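Local structure of threonine synthase (4F4F) at residues 155-158 with 162-165. The protein probably catalyses the pyridoxal-phosphate-dependent conversion of O-phospho-L-homoserine and water to L-threonine and phosphate, the last step of threonine biosynthesis. Sequence-based numbering, arbitrary orientation.
Sequences EAFG and NTDI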
# COMPACT_ATOMS: atom_id res chain seq x y z
N GLU A 155 -3.22 -8.29 -11.23
CA GLU A 155 -3.48 -9.57 -10.56
C GLU A 155 -4.68 -9.56 -9.62
O GLU A 155 -5.24 -10.62 -9.33
CB GLU A 155 -2.24 -10.10 -9.84
CG GLU A 155 -1.28 -10.81 -10.77
CD GLU A 155 -1.85 -12.13 -11.33
OE1 GLU A 155 -2.48 -12.91 -10.60
OE2 GLU A 155 -1.65 -12.38 -12.50
N ALA A 156 -5.05 -8.38 -9.11
CA ALA A 156 -6.21 -8.24 -8.23
C ALA A 156 -7.51 -8.09 -9.03
O ALA A 156 -8.51 -8.72 -8.71
CB ALA A 156 -6.03 -7.03 -7.31
N PHE A 157 -7.47 -7.31 -10.12
CA PHE A 157 -8.69 -6.99 -10.89
C PHE A 157 -8.94 -7.93 -12.05
O PHE A 157 -10.06 -8.02 -12.53
CB PHE A 157 -8.68 -5.55 -11.38
CG PHE A 157 -9.00 -4.55 -10.31
CD1 PHE A 157 -10.31 -4.26 -9.99
CD2 PHE A 157 -7.99 -3.88 -9.63
CE1 PHE A 157 -10.63 -3.33 -9.03
CE2 PHE A 157 -8.31 -2.93 -8.67
CZ PHE A 157 -9.63 -2.65 -8.38
N GLY A 158 -7.90 -8.65 -12.46
CA GLY A 158 -8.00 -9.70 -13.46
C GLY A 158 -9.11 -10.68 -13.07
O GLY A 158 -9.12 -11.30 -11.98
N ASN A 162 -17.12 -7.06 -12.70
CA ASN A 162 -17.72 -5.74 -12.95
C ASN A 162 -16.73 -4.62 -13.32
O ASN A 162 -17.12 -3.45 -13.40
CB ASN A 162 -18.57 -5.34 -11.74
CG ASN A 162 -19.69 -6.33 -11.49
OD1 ASN A 162 -19.87 -6.86 -10.39
ND2 ASN A 162 -20.41 -6.64 -12.52
N THR A 163 -15.48 -5.02 -13.58
CA THR A 163 -14.39 -4.08 -13.90
C THR A 163 -13.59 -4.56 -15.11
O THR A 163 -13.60 -5.76 -15.44
CB THR A 163 -13.43 -3.87 -12.71
OG1 THR A 163 -12.88 -5.12 -12.29
CG2 THR A 163 -14.15 -3.18 -11.56
N ASP A 164 -13.02 -3.58 -15.82
CA ASP A 164 -12.00 -3.79 -16.86
C ASP A 164 -10.86 -2.86 -16.41
O ASP A 164 -11.11 -1.72 -15.95
CB ASP A 164 -12.52 -3.39 -18.24
CG ASP A 164 -13.68 -4.27 -18.69
OD1 ASP A 164 -13.45 -5.45 -18.99
OD2 ASP A 164 -14.85 -3.80 -18.71
N ILE A 165 -9.64 -3.35 -16.51
CA ILE A 165 -8.50 -2.61 -16.04
C ILE A 165 -7.51 -2.32 -17.17
O ILE A 165 -7.22 -3.21 -18.00
CB ILE A 165 -7.84 -3.31 -14.84
CG1 ILE A 165 -6.67 -2.47 -14.28
CG2 ILE A 165 -7.41 -4.70 -15.25
CD1 ILE A 165 -6.22 -2.75 -12.85
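Phe157, on the last turn of its helix, sets the base of its ring against Thr163 and Ile165, alternate residues on one face of the following strand. The broader, tightly packed part is apolar: the methyl CD1 of Ile165 comes obliquely to the ring, 3.8 Å from CD2 of Phe157, and also lies 4.0 Å from CB of Phe157. Ile165 reaches this far because its CG1 stands anti to the backbone N (chi1 -176°) and the chain stays extended to CD1, while CG2 brushes CB of Phe157 at 4.2 Å. The Thr163 side is a narrower, polar touch. OG1 of Thr163 meets the ring at its edge, near the ring plane, 3.6 Å from CD1 of Phe157, and no hydrogen bond crosses between the segments. These three residues are buried; the side more open to solvent lies at Glu155 and Asn162, which make no contact across. Asp164 starts its side chain away from the helix, and its OD1 forms a salt bridge with Arg467 NE. Asn189 ND2 bonds the carbonyls of both Phe157 and Thr163, linking helix end and strand. The contact closes the second half of the beta-alpha-beta unit 139-144, 148-157, 163-170, with Ile141 of the neighbouring parallel strand and Ala125 of helix 117-134 also packing on Phe157.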